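PDB 7OTJ: ATP-dependent DNA helicase PIF1 from Candida albicans, which couples ATP hydrolysis to 5'-3' unwinding of DNA and probably resolves G-quadruplexes, helping to keep the nuclear and mitochondrial genomes stable. Local coordinates for residues Leu202-Leu205 / Val210-Asp213; Asp195-Asp200 / Ala215-Arg220. All blocks are in the same frame, centred on the assembly; numbering follows the deposited sequence.

Contact 1 (Leu202-Leu205 / Val210-Asp213)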
loop_
_atom_site.group_PDB
_atom_site.type_symbol
_atom_site.label_atom_id
_atom_site.label_comp_id
_atom_site.label_asym_id
_atom_site.label_seq_id
_atom_site.Cartn_x
_atom_site.Cartn_y
_atom_site.Cartn_z
ATOM N N LEU A 202 20.169 1.592 10.105
ATOM C CA LEU A 202 18.718 1.452 10.069
ATOM C C LEU A 202 18.157 0.933 11.389
ATOM O O LEU A 202 17.112 1.404 11.849
ATOM C CB LEU A 202 18.318 0.531 8.923
ATOM C CG LEU A 202 18.482 1.151 7.543
ATOM C CD1 LEU A 202 18.223 0.120 6.460
ATOM C CD2 LEU A 202 17.539 2.337 7.416
ATOM N N ASN A 203 18.788 -0.085 11.980
ATOM C CA ASN A 203 18.273 -0.612 13.243
ATOM C C ASN A 203 18.294 0.438 14.346
ATOM O O ASN A 203 17.408 0.456 15.210
ATOM C CB ASN A 203 19.048 -1.856 13.666
ATOM C CG ASN A 203 18.607 -3.082 12.909
ATOM O OD1 ASN A 203 17.528 -3.100 12.301
ATOM N ND2 ASN A 203 19.436 -4.114 12.932
ATOM N N ASN A 204 19.304 1.313 14.341
ATOM C CA ASN A 204 19.412 2.343 15.370
ATOM C C ASN A 204 18.231 3.305 15.330
ATOM O O ASN A 204 17.897 3.918 16.351
ATOM C CB ASN A 204 20.725 3.121 15.203
ATOM C CG ASN A 204 21.953 2.322 15.628
ATOM O OD1 ASN A 204 21.869 1.429 16.467
ATOM N ND2 ASN A 204 23.107 2.660 15.054
ATOM N N LEU A 205 17.608 3.475 14.162
ATOM C CA LEU A 205 16.487 4.402 14.041
ATOM C C LEU A 205 15.224 3.901 14.734
ATOM O O LEU A 205 14.330 4.707 15.019
ATOM C CB LEU A 205 16.195 4.670 12.565
ATOM C CG LEU A 205 17.366 5.173 11.714
ATOM C CD1 LEU A 205 16.921 5.319 10.268
ATOM C CD2 LEU A 205 17.967 6.490 12.243
ATOM N N VAL A 210 19.360 8.011 18.093
ATOM C CA VAL A 210 20.254 7.917 16.941
ATOM C C VAL A 210 21.657 8.365 17.338
ATOM O O VAL A 210 21.863 9.549 17.643
ATOM C CB VAL A 210 19.725 8.753 15.766
ATOM C CG1 VAL A 210 20.691 8.692 14.590
ATOM C CG2 VAL A 210 18.329 8.285 15.365
ATOM N N PRO A 211 22.643 7.467 17.348
ATOM C CA PRO A 211 24.009 7.871 17.706
ATOM C C PRO A 211 24.581 8.846 16.688
ATOM O O PRO A 211 24.106 8.951 15.554
ATOM C CB PRO A 211 24.790 6.549 17.705
ATOM C CG PRO A 211 23.757 5.478 17.767
ATOM C CD PRO A 211 22.541 6.022 17.086
ATOM N N ASP A 212 25.625 9.567 17.114
ATOM C CA ASP A 212 26.259 10.558 16.245
ATOM C C ASP A 212 26.748 9.926 14.946
ATOM O O ASP A 212 26.521 10.467 13.857
ATOM C CB ASP A 212 27.419 11.245 16.977
ATOM C CG ASP A 212 26.970 11.972 18.227
ATOM O OD1 ASP A 212 25.750 11.997 18.491
ATOM O OD2 ASP A 212 27.832 12.508 18.952
ATOM N N ASP A 213 27.431 8.782 15.043
ATOM C CA ASP A 213 28.006 8.166 13.850
ATOM C C ASP A 213 26.925 7.761 12.854
ATOM O O ASP A 213 27.095 7.939 11.642
ATOM C CB ASP A 213 28.864 6.964 14.235
ATOM C CG ASP A 213 30.272 7.349 14.619
ATOM O OD1 ASP A 213 30.567 8.560 14.690
ATOM O OD2 ASP A 213 31.090 6.434 14.844
#

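Contact 2 (Asp195-Asp200 / Ala215-Arg220). Unlike the reference sequence in segment 195-200: Asp200 (reference Asn).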
loop_
_atom_site.group_PDB
_atom_site.type_symbol
_atom_site.label_atom_id
_atom_site.label_comp_id
_atom_site.label_asym_id
_atom_site.label_seq_id
_atom_site.Cartn_x
_atom_site.Cartn_y
_atom_site.Cartn_z
ATOM N N ASP A 195 25.261 -4.841 3.162
ATOM C CA ASP A 195 25.942 -3.723 3.812
ATOM C C ASP A 195 25.598 -3.744 5.296
ATOM O O ASP A 195 24.578 -3.183 5.708
ATOM C CB ASP A 195 25.536 -2.407 3.164
ATOM C CG ASP A 195 26.288 -1.223 3.721
ATOM O OD1 ASP A 195 27.132 -1.394 4.630
ATOM O OD2 ASP A 195 26.026 -0.106 3.232
ATOM N N GLN A 196 26.468 -4.359 6.096
ATOM C CA GLN A 196 26.138 -4.561 7.502
ATOM C C GLN A 196 26.055 -3.236 8.247
ATOM O O GLN A 196 25.186 -3.062 9.111
ATOM C CB GLN A 196 27.158 -5.486 8.162
ATOM C CG GLN A 196 26.881 -5.729 9.638
ATOM C CD GLN A 196 25.495 -6.310 9.899
ATOM O OE1 GLN A 196 25.023 -7.177 9.164
ATOM N NE2 GLN A 196 24.839 -5.830 10.950
ATOM N N ARG A 197 26.928 -2.282 7.906
ATOM C CA ARG A 197 26.874 -0.965 8.527
ATOM C C ARG A 197 25.540 -0.290 8.253
ATOM O O ARG A 197 24.940 0.304 9.155
ATOM C CB ARG A 197 28.028 -0.100 8.013
ATOM C CG ARG A 197 27.960 1.359 8.433
ATOM C CD ARG A 197 28.060 1.483 9.935
ATOM N NE ARG A 197 27.850 2.847 10.409
ATOM C CZ ARG A 197 27.578 3.161 11.670
ATOM N NH1 ARG A 197 27.427 2.229 12.597
ATOM N NH2 ARG A 197 27.459 4.443 12.009
ATOM N N PHE A 198 25.060 -0.381 7.011
ATOM C CA PHE A 198 23.747 0.160 6.678
ATOM C C PHE A 198 22.666 -0.459 7.558
ATOM O O PHE A 198 21.783 0.249 8.060
ATOM C CB PHE A 198 23.447 -0.077 5.196
ATOM C CG PHE A 198 22.276 0.707 4.671
ATOM C CD1 PHE A 198 21.823 1.838 5.331
ATOM C CD2 PHE A 198 21.620 0.308 3.517
ATOM C CE1 PHE A 198 20.745 2.559 4.849
ATOM C CE2 PHE A 198 20.537 1.025 3.031
ATOM C CZ PHE A 198 20.100 2.150 3.698
ATOM N N ILE A 199 22.732 -1.776 7.771
ATOM C CA ILE A 199 21.760 -2.454 8.627
ATOM C C ILE A 199 21.852 -1.935 10.058
ATOM O O ILE A 199 20.826 -1.687 10.709
ATOM C CB ILE A 199 21.955 -3.982 8.548
ATOM C CG1 ILE A 199 21.665 -4.483 7.134
ATOM C CG2 ILE A 199 21.055 -4.706 9.543
ATOM C CD1 ILE A 199 21.920 -5.960 6.957
ATOM N N ASP A 200 23.074 -1.748 10.567
ATOM C CA ASP A 200 23.227 -1.192 11.910
ATOM C C ASP A 200 22.613 0.201 12.006
ATOM O O ASP A 200 21.939 0.522 12.993
ATOM C CB ASP A 200 24.706 -1.125 12.302
ATOM C CG ASP A 200 25.384 -2.487 12.312
ATOM O OD1 ASP A 200 24.687 -3.509 12.508
ATOM O OD2 ASP A 200 26.623 -2.536 12.139
ATOM N N ALA A 215 23.930 9.207 12.610
ATOM C CA ALA A 215 23.427 10.469 12.073
ATOM C C ALA A 215 24.391 11.055 11.051
ATOM O O ALA A 215 23.971 11.525 9.987
ATOM C CB ALA A 215 23.179 11.463 13.207
ATOM N N ARG A 216 25.687 11.053 11.361
ATOM C CA ARG A 216 26.662 11.548 10.398
ATOM C C ARG A 216 26.680 10.696 9.132
ATOM O O ARG A 216 26.716 11.230 8.016
ATOM C CB ARG A 216 28.044 11.587 11.044
ATOM C CG ARG A 216 29.087 12.255 10.188
ATOM C CD ARG A 216 30.121 11.258 9.725
ATOM N NE ARG A 216 31.095 10.951 10.767
ATOM C CZ ARG A 216 31.145 9.808 11.438
ATOM N NH1 ARG A 216 30.268 8.838 11.217
ATOM N NH2 ARG A 216 32.100 9.629 12.345
ATOM N N ASP A 217 26.606 9.369 9.282
ATOM C CA ASP A 217 26.654 8.481 8.122
ATOM C C ASP A 217 25.469 8.704 7.189
ATOM O O ASP A 217 25.575 8.454 5.981
ATOM C CB ASP A 217 26.726 7.017 8.568
ATOM C CG ASP A 217 28.116 6.614 9.049
ATOM O OD1 ASP A 217 28.987 7.499 9.178
ATOM O OD2 ASP A 217 28.338 5.409 9.293
ATOM N N PHE A 218 24.330 9.152 7.720
ATOM C CA PHE A 218 23.207 9.459 6.845
ATOM C C PHE A 218 23.388 10.806 6.159
ATOM O O PHE A 218 23.038 10.955 4.984
ATOM C CB PHE A 218 21.892 9.439 7.629
ATOM C CG PHE A 218 21.308 8.066 7.801
ATOM C CD1 PHE A 218 20.873 7.345 6.701
ATOM C CD2 PHE A 218 21.171 7.505 9.062
ATOM C CE1 PHE A 218 20.322 6.080 6.855
ATOM C CE2 PHE A 218 20.624 6.246 9.220
ATOM C CZ PHE A 218 20.200 5.533 8.116
ATOM N N CYS A 219 23.949 11.793 6.864
ATOM C CA CYS A 219 24.187 13.084 6.232
ATOM C C CYS A 219 25.174 12.960 5.081
ATOM O O CYS A 219 25.058 13.683 4.085
ATOM C CB CYS A 219 24.678 14.094 7.269
ATOM S SG CYS A 219 23.401 14.618 8.442
ATOM N N ARG A 220 26.092 11.994 5.157
ATOM C CA ARG A 220 27.041 11.791 4.072
ATOM C C ARG A 220 26.352 11.316 2.800
ATOM O O ARG A 220 26.922 11.454 1.712
ATOM C CB ARG A 220 28.122 10.786 4.491
ATOM C CG ARG A 220 28.991 11.252 5.659
ATOM C CD ARG A 220 30.417 10.732 5.526
ATOM N NE ARG A 220 30.607 9.441 6.166
ATOM C CZ ARG A 220 31.463 9.207 7.151
ATOM N NH1 ARG A 220 32.280 10.148 7.598
ATOM N NH2 ARG A 220 31.511 7.994 7.696
#

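Contact 1 (Leu202-Leu205 / Val210-Asp213)
Asn204, in the last part of helix 196-204, turns its side chain onto the ring of Pro211, and it can be followed outward atom by atom. Asn204 CB lies 3.9 Å from Pro211 CD. One bond further, Asn204 CG is 4.0 Å from the same Pro211 CD. At the tip the amide nitrogen Asn204 ND2 reaches two of the ring methylenes, 4.0 Å from Pro211 CG and much the same from Pro211 CD. The Asn204 chi1 of -73° sets CG anti to the carbonyl carbon, and the side chain crosses the proline at about a right angle. All of this is van der Waals contact; the polar work of Asn204 ND2 is a hydrogen bond to Thr214 OG1, on the first turn of helix 212-219.

The arrangement is two consecutive helices of the PIF1-like helicase region joined by a short connection, the second turning steeply across the first, and Pro211 stands at the N-cap position of the second helix. Its ring restricts phi, which is -65° here, just ahead of the first helical turn.

Beside this pair is an apolar contact. Leu205 starts with its CB directed away from 210-213, but its CD2 methyl comes back to meet Val210 CG2 at 3.6 Å. Val210 has CG1 anti to its backbone N (chi1 178°), while CG2 is the branch presented to the leucine. Leu205 is buried and also packs on Tyr477 and Leu480 of helix 475-481, whereas Val210 touches Ala215 and Arg496. A bound potassium ion sits about 4 Å from the nearest atom of the Pro211 side chain.

Contact 2 (Asp195-Asp200 / Ala215-Arg220)
Asp217 OD2 is gripped by two nitrogens of one arginine: Arg197 NE donates to it at 2.8 Å with an N-H...O angle of 151°, and Arg197 NH2 adds a second bond to the same oxygen at 3.0 Å. This is a side-on salt bridge in which one carboxylate oxygen takes both donors. The oxygen lies near the guanidinium plane, yet the two flat groups stand 85° apart; NE arrives nearly along the C-O direction, while NH2 comes from above the carboxylate plane. A bend at chi2 (63°) brings the arginine head across to the aspartate.

The other oxygen, Asp217 OD1, faces its own helix, with salt bridges to Arg216 NH1 (2.8 Å, a weak hydrogen bond) and to Arg220 NH2 (3.0 Å). Three arginines thus gather round one carboxylate, which probably stabilises its negative charge.

The network links the two members of a helix pair, 196-204 and 212-219, and an aromatic pair lies alongside it. Phe198 CE1 and Phe218 CE1 approach to 4.1 Å, the Phe218 atom arriving at the edge of the Phe198 ring. Phe218 also meets the ring of Phe494, and Phe198 packs on Gln192 and Arg486. At the start of helix 196-204, N-cap Asp195 accepts a weak capping bond from Phe198 N through OD1, and its OD2 forms a salt bridge with Arg486 NE.

From the N terminus the chain enters helix 196-204 through the first half of contact 2, reaches the first half of contact 1 at 202-205, turns, and passes 210-213 before 215-220 completes contact 2. Contact 1 therefore closes the small inner loop, and contact 2, whose segments are fifteen residues apart at their nearest ends, encloses it. Both tie helix 196-204 to helix 212-219, contact 1 next to the connection, contact 2 further along both helices. Their centres are 8 Å apart and their side chains touch: Leu205 CD1 lies 3.9 Å from Phe218 CZ. Leu202 packs on Leu480 and Ser481, joining the helix pair to helix 475-481, later in the chain.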